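Local atomic coordinates of periplasmic beta-glucosidase (Pseudomonas aeruginosa, PDB entry 6R5T), a protein that probably hydrolyses terminal, non-reducing beta-D-glucosyl residues of beta-glucosides in the periplasm, releasing beta-D-glucose, as a family 3 glycoside hydrolase. Residues Val655-Arg668 against Ile689-Ser703. The protein carries 1 engineered substitution. Residues are numbered along the deposited sequence; the frame is centred on the assembly and turned at random.
Sequences VQLYLQDPVASLSR and IVFRLGEADLKFYDS. With MG (magnesium ion), chain F.
Two torsions bring R668 and F700 together: F700 carries CG between its own backbone N and carbonyl carbon (chi1 68°), and the R668 chain bends at chi3. The bend lays R668 CD over one face of the ring, 3.6 Å from the F700 centroid in a CH-pi contact, and swings the guanidinium over F700 CB, its plane only 19° from that of the ring. In the conformer given, S665 OG lies in plane at the ring edge, 3.5 Å from F700 CZ; its hydrogen bond is to E710. In the guanidinium plane R668 NH1 reaches the anti lone pair of D661 OD2 at 2.9 Å, a salt bridge, and makes a weak, bent hydrogen bond to L698 O. R668 NH2 donates to a water within bonding distance of the D697 and K699 carbonyls, and pairs with E672. The other oxygen, D661 OD1, binds the magnesium ion at 2.1 Å; V663 O and four waters complete six ligands.

Farther back, strands 655-660 and 689-694 belong to different sheets of the fibronectin type III-like domain and pack face to face as in a beta sandwich, 26° from parallel. L657 CB lies squarely over the F691 ring, 4.0 Å from its centroid, and I689 CG2 covers the opposite face. L666 CD1 lies by Y701 O and CD2 by S703 OG; L666 and S703 both pack on V229 of the second subunit.

The D661 carboxylate thus joins metal and arginine, so the two positive charges probably stabilise its ionised form, while R668 links it to F700 by packing and to L698 O by a weak bond.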
loop_
_atom_site.group_PDB
_atom_site.type_symbol
_atom_site.label_atom_id
_atom_site.label_comp_id
_atom_site.label_asym_id
_atom_site.label_seq_id
_atom_site.Cartn_x
_atom_site.Cartn_y
_atom_site.Cartn_z
ATOM N N VAL A 655 22.646 12.450 17.295
ATOM C CA VAL A 655 22.165 13.761 16.824
ATOM C C VAL A 655 21.861 13.640 15.345
ATOM O O VAL A 655 22.740 13.171 14.576
ATOM C CB VAL A 655 23.175 14.872 17.092
ATOM C CG1 VAL A 655 22.607 16.204 16.648
ATOM C CG2 VAL A 655 23.528 14.921 18.570
ATOM N N GLN A 656 20.630 13.954 14.974
ATOM C CA GLN A 656 20.150 13.740 13.596
ATOM C C GLN A 656 19.916 15.090 12.916
ATOM O O GLN A 656 19.350 15.971 13.554
ATOM C CB GLN A 656 18.848 12.934 13.637
ATOM C CG GLN A 656 19.086 11.585 14.301
ATOM C CD GLN A 656 17.874 11.041 15.018
ATOM O OE1 GLN A 656 16.755 11.067 14.473
ATOM N NE2 GLN A 656 18.091 10.457 16.198
ATOM N N LEU A 657 20.313 15.187 11.660
ATOM C CA LEU A 657 20.098 16.367 10.839
ATOM C C LEU A 657 19.159 15.996 9.707
ATOM O O LEU A 657 19.472 15.069 8.929
ATOM C CB LEU A 657 21.422 16.928 10.328
ATOM C CG LEU A 657 21.236 18.263 9.604
ATOM C CD1 LEU A 657 22.422 19.164 9.816
ATOM C CD2 LEU A 657 20.986 18.046 8.120
ATOM N N TYR A 658 18.109 16.786 9.551
ATOM C CA TYR A 658 17.125 16.597 8.473
ATOM C C TYR A 658 17.071 17.875 7.655
ATOM O O TYR A 658 17.253 18.978 8.196
ATOM C CB TYR A 658 15.731 16.256 9.017
ATOM C CG TYR A 658 15.727 15.018 9.877
ATOM C CD1 TYR A 658 15.984 15.077 11.228
ATOM C CD2 TYR A 658 15.436 13.777 9.328
ATOM C CE1 TYR A 658 15.969 13.925 12.021
ATOM C CE2 TYR A 658 15.427 12.631 10.099
ATOM C CZ TYR A 658 15.658 12.702 11.452
ATOM O OH TYR A 658 15.679 11.498 12.126
ATOM N N LEU A 659 16.749 17.717 6.380
ATOM C CA LEU A 659 16.506 18.878 5.495
ATOM C C LEU A 659 15.079 18.845 4.969
ATOM O O LEU A 659 14.584 17.757 4.634
ATOM C CB LEU A 659 17.462 18.823 4.301
ATOM C CG LEU A 659 18.884 19.281 4.583
ATOM C CD1 LEU A 659 19.692 19.328 3.309
ATOM C CD2 LEU A 659 18.905 20.642 5.239
ATOM N N GLN A 660 14.499 20.023 4.818
ATOM C CA GLN A 660 13.263 20.150 4.041
ATOM C C GLN A 660 13.507 21.183 2.936
ATOM O O GLN A 660 14.149 22.228 3.216
ATOM C CB GLN A 660 12.068 20.575 4.886
ATOM C CG GLN A 660 10.765 20.648 4.094
ATOM C CD GLN A 660 9.620 21.200 4.906
ATOM O OE1 GLN A 660 9.822 21.715 5.999
ATOM N NE2 GLN A 660 8.391 21.061 4.389
ATOM N N ASP A 661 12.957 20.910 1.766
ATOM C CA ASP A 661 12.939 21.868 0.639
ATOM C C ASP A 661 11.488 22.288 0.447
ATOM O O ASP A 661 10.735 21.571 -0.206
ATOM C CB ASP A 661 13.487 21.170 -0.596
ATOM C CG ASP A 661 13.560 22.039 -1.838
ATOM O OD1 ASP A 661 13.130 23.226 -1.742
ATOM O OD2 ASP A 661 13.971 21.508 -2.883
ATOM N N PRO A 662 11.031 23.349 1.144
ATOM C CA PRO A 662 9.598 23.599 1.234
ATOM C C PRO A 662 8.919 24.092 -0.036
ATOM O O PRO A 662 7.677 24.120 -0.042
ATOM C CB PRO A 662 9.510 24.634 2.354
ATOM C CG PRO A 662 10.840 25.368 2.252
ATOM C CD PRO A 662 11.826 24.253 1.991
ATOM N N VAL A 663 9.685 24.534 -1.048
ATOM C CA VAL A 663 9.091 24.977 -2.324
ATOM C C VAL A 663 9.918 24.332 -3.423
ATOM O O VAL A 663 11.118 24.567 -3.499
ATOM C CB VAL A 663 9.081 26.505 -2.483
ATOM C CG1 VAL A 663 8.532 26.856 -3.869
ATOM C CG2 VAL A 663 8.309 27.184 -1.371
ATOM N N ALA A 664 9.312 23.512 -4.235
ATOM C CA ALA A 664 10.054 22.769 -5.261
ATOM C C ALA A 664 9.137 22.424 -6.423
ATOM O O ALA A 664 7.918 22.540 -6.287
ATOM C CB ALA A 664 10.708 21.537 -4.684
ATOM N N SER A 665 9.727 21.983 -7.512
ATOM C CA SER A 665 8.980 21.609 -8.743
ATOM C C SER A 665 8.273 20.258 -8.579
ATOM O O SER A 665 7.477 19.919 -9.469
ATOM C CB SER A 665 9.882 21.612 -9.959
ATOM O OG SER A 665 10.943 20.683 -9.817
ATOM N N LEU A 666 8.641 19.493 -7.557
ATOM C CA LEU A 666 7.883 18.314 -7.061
ATOM C C LEU A 666 7.568 18.614 -5.585
ATOM O O LEU A 666 8.381 19.246 -4.908
ATOM C CB LEU A 666 8.730 17.021 -7.067
ATOM C CG LEU A 666 8.997 16.263 -8.349
ATOM C CD1 LEU A 666 9.475 14.873 -8.044
ATOM C CD2 LEU A 666 7.773 16.165 -9.220
ATOM N N SER A 667 6.515 17.996 -5.038
ATOM C CA SER A 667 6.251 18.007 -3.586
ATOM C C SER A 667 7.332 17.169 -2.889
ATOM O O SER A 667 7.479 15.984 -3.231
ATOM C CB SER A 667 4.884 17.419 -3.334
ATOM O OG SER A 667 4.548 17.572 -1.965
ATOM N N ARG A 668 8.143 17.784 -2.040
ATOM C CA ARG A 668 9.280 17.087 -1.394
ATOM C C ARG A 668 8.893 16.736 0.038
ATOM O O ARG A 668 8.019 17.333 0.659
ATOM C CB ARG A 668 10.553 17.919 -1.531
ATOM C CG ARG A 668 10.940 18.047 -3.009
ATOM C CD ARG A 668 12.366 18.363 -3.284
ATOM N NE ARG A 668 13.253 17.401 -2.652
ATOM C CZ ARG A 668 14.489 17.651 -2.272
ATOM N NH1 ARG A 668 15.073 18.844 -2.421
ATOM N NH2 ARG A 668 15.201 16.666 -1.741
ATOM N N ILE A 689 28.980 19.691 17.725
ATOM C CA ILE A 689 28.750 18.875 16.520
ATOM C C ILE A 689 28.659 19.860 15.371
ATOM O O ILE A 689 27.931 20.901 15.491
ATOM C CB ILE A 689 27.502 18.013 16.706
ATOM C CG1 ILE A 689 27.724 17.077 17.895
ATOM C CG2 ILE A 689 27.198 17.244 15.448
ATOM C CD1 ILE A 689 26.505 16.524 18.465
ATOM N N VAL A 690 29.437 19.581 14.336
ATOM C CA VAL A 690 29.443 20.390 13.105
ATOM C C VAL A 690 29.017 19.487 11.965
ATOM O O VAL A 690 29.693 18.480 11.711
ATOM C CB VAL A 690 30.837 20.968 12.860
ATOM C CG1 VAL A 690 30.814 21.877 11.655
ATOM C CG2 VAL A 690 31.360 21.670 14.097
ATOM N N PHE A 691 27.867 19.763 11.382
ATOM C CA PHE A 691 27.418 19.101 10.158
ATOM C C PHE A 691 27.815 19.988 9.002
ATOM O O PHE A 691 27.569 21.194 9.063
ATOM C CB PHE A 691 25.908 18.902 10.197
ATOM C CG PHE A 691 25.438 17.976 11.272
ATOM C CD1 PHE A 691 25.594 16.607 11.107
ATOM C CD2 PHE A 691 24.807 18.421 12.404
ATOM C CE1 PHE A 691 25.128 15.723 12.062
ATOM C CE2 PHE A 691 24.328 17.532 13.353
ATOM C CZ PHE A 691 24.492 16.184 13.179
ATOM N N ARG A 692 28.233 19.349 7.925
ATOM C CA ARG A 692 28.486 20.019 6.642
ATOM C C ARG A 692 27.348 19.689 5.674
ATOM O O ARG A 692 26.898 18.517 5.626
ATOM C CB ARG A 692 29.821 19.547 6.070
ATOM C CG ARG A 692 31.027 20.127 6.787
ATOM C CD ARG A 692 32.351 19.781 6.101
ATOM N NE ARG A 692 32.262 19.766 4.644
ATOM C CZ ARG A 692 33.280 19.914 3.806
ATOM N NH1 ARG A 692 34.496 20.108 4.271
ATOM N NH2 ARG A 692 33.089 19.871 2.497
ATOM N N LEU A 693 26.850 20.724 5.003
ATOM C CA LEU A 693 25.835 20.587 3.946
ATOM C C LEU A 693 26.327 21.303 2.690
ATOM O O LEU A 693 26.815 22.442 2.796
ATOM C CB LEU A 693 24.534 21.236 4.417
ATOM C CG LEU A 693 23.815 20.495 5.548
ATOM C CD1 LEU A 693 22.703 21.379 6.127
ATOM C CD2 LEU A 693 23.283 19.170 5.023
ATOM N N GLY A 694 26.202 20.637 1.556
ATOM C CA GLY A 694 26.439 21.276 0.254
ATOM C C GLY A 694 25.286 21.020 -0.691
ATOM O O GLY A 694 24.246 20.398 -0.298
ATOM N N GLU A 695 25.429 21.515 -1.912
ATOM C CA GLU A 695 24.386 21.365 -2.950
ATOM C C GLU A 695 24.009 19.893 -3.124
ATOM O O GLU A 695 22.848 19.631 -3.413
ATOM C CB GLU A 695 24.915 21.997 -4.225
ATOM C CG GLU A 695 23.869 22.179 -5.282
ATOM C CD GLU A 695 24.456 22.687 -6.588
ATOM O OE1 GLU A 695 25.662 22.996 -6.611
ATOM O OE2 GLU A 695 23.702 22.743 -7.570
ATOM N N ALA A 696 24.933 18.946 -2.986
ATOM C CA ALA A 696 24.656 17.509 -3.217
ATOM C C ALA A 696 23.552 17.029 -2.257
ATOM O O ALA A 696 22.743 16.164 -2.640
ATOM C CB ALA A 696 25.926 16.723 -3.012
ATOM N N ASP A 697 23.502 17.606 -1.068
ATOM C CA ASP A 697 22.464 17.274 -0.052
ATOM C C ASP A 697 21.103 17.830 -0.479
ATOM O O ASP A 697 20.068 17.445 0.110
ATOM C CB ASP A 697 22.863 17.863 1.284
ATOM C CG ASP A 697 24.111 17.180 1.771
ATOM O OD1 ASP A 697 24.087 15.918 1.870
ATOM O OD2 ASP A 697 25.103 17.896 1.963
ATOM N N LEU A 698 21.061 18.757 -1.407
ATOM C CA LEU A 698 19.837 19.531 -1.696
ATOM C C LEU A 698 19.159 19.092 -2.995
ATOM O O LEU A 698 18.059 19.530 -3.283
ATOM C CB LEU A 698 20.205 21.014 -1.796
ATOM C CG LEU A 698 21.111 21.581 -0.699
ATOM C CD1 LEU A 698 21.410 23.053 -0.978
ATOM C CD2 LEU A 698 20.519 21.391 0.683
ATOM N N LYS A 699 19.781 18.217 -3.786
ATOM C CA LYS A 699 19.247 17.886 -5.113
ATOM C C LYS A 699 18.193 16.770 -5.022
ATOM O O LYS A 699 18.171 15.983 -4.086
ATOM C CB LYS A 699 20.383 17.361 -5.989
ATOM C CG LYS A 699 21.473 18.370 -6.260
ATOM C CD LYS A 699 22.220 18.146 -7.543
ATOM C CE LYS A 699 23.033 19.377 -7.904
ATOM N NZ LYS A 699 23.765 19.220 -9.182
ATOM N N PHE A 700 17.351 16.740 -6.005
ATOM C CA PHE A 700 16.301 15.732 -6.163
ATOM C C PHE A 700 16.064 15.531 -7.650
ATOM O O PHE A 700 16.350 16.416 -8.518
ATOM C CB PHE A 700 15.018 16.170 -5.456
ATOM C CG PHE A 700 14.335 17.344 -6.080
ATOM C CD1 PHE A 700 14.791 18.650 -5.873
ATOM C CD2 PHE A 700 13.222 17.165 -6.889
ATOM C CE1 PHE A 700 14.168 19.733 -6.482
ATOM C CE2 PHE A 700 12.585 18.243 -7.467
ATOM C CZ PHE A 700 13.067 19.531 -7.281
ATOM N N TYR A 701 15.469 14.390 -7.940
ATOM C CA TYR A 701 15.000 14.053 -9.298
ATOM C C TYR A 701 13.630 14.653 -9.528
ATOM O O TYR A 701 12.642 14.348 -8.795
ATOM C CB TYR A 701 14.971 12.542 -9.530
ATOM C CG TYR A 701 16.340 11.920 -9.552
ATOM C CD1 TYR A 701 17.111 11.972 -10.699
ATOM C CD2 TYR A 701 16.888 11.385 -8.401
ATOM C CE1 TYR A 701 18.383 11.428 -10.716
ATOM C CE2 TYR A 701 18.169 10.867 -8.400
ATOM C CZ TYR A 701 18.900 10.868 -9.572
ATOM O OH TYR A 701 20.154 10.326 -9.586
ATOM N N ASP A 702 13.508 15.493 -10.550
ATOM C CA ASP A 702 12.203 16.088 -10.891
ATOM C C ASP A 702 11.407 15.144 -11.800
ATOM O O ASP A 702 11.790 13.951 -11.945
ATOM C CB ASP A 702 12.393 17.501 -11.455
ATOM C CG ASP A 702 12.923 17.534 -12.872
ATOM O OD1 ASP A 702 13.066 16.461 -13.482
ATOM O OD2 ASP A 702 13.158 18.660 -13.373
ATOM N N SER A 703 10.277 15.615 -12.327
ATOM C CA SER A 703 9.338 14.766 -13.104
ATOM C C SER A 703 10.038 14.198 -14.345
ATOM O O SER A 703 9.626 13.128 -14.803
ATOM C CB SER A 703 8.086 15.502 -13.516
ATOM O OG SER A 703 7.331 15.843 -12.384
HETATM MG MG MG F . 13.062 24.864 -3.060
HETATM O O HOH W 1 16.462 21.621 -4.468
HETATM O O HOH W 2 13.564 23.459 -4.582
HETATM O O HOH W 3 12.515 25.968 -1.358
HETATM O O HOH W 4 8.848 18.255 -11.607
HETATM O O HOH W 5 11.638 20.652 -12.441
HETATM O O HOH W 6 17.718 16.811 -1.197
HETATM O O HOH W 7 15.064 25.411 -2.760
HETATM O O HOH W 8 12.927 26.540 -4.375
#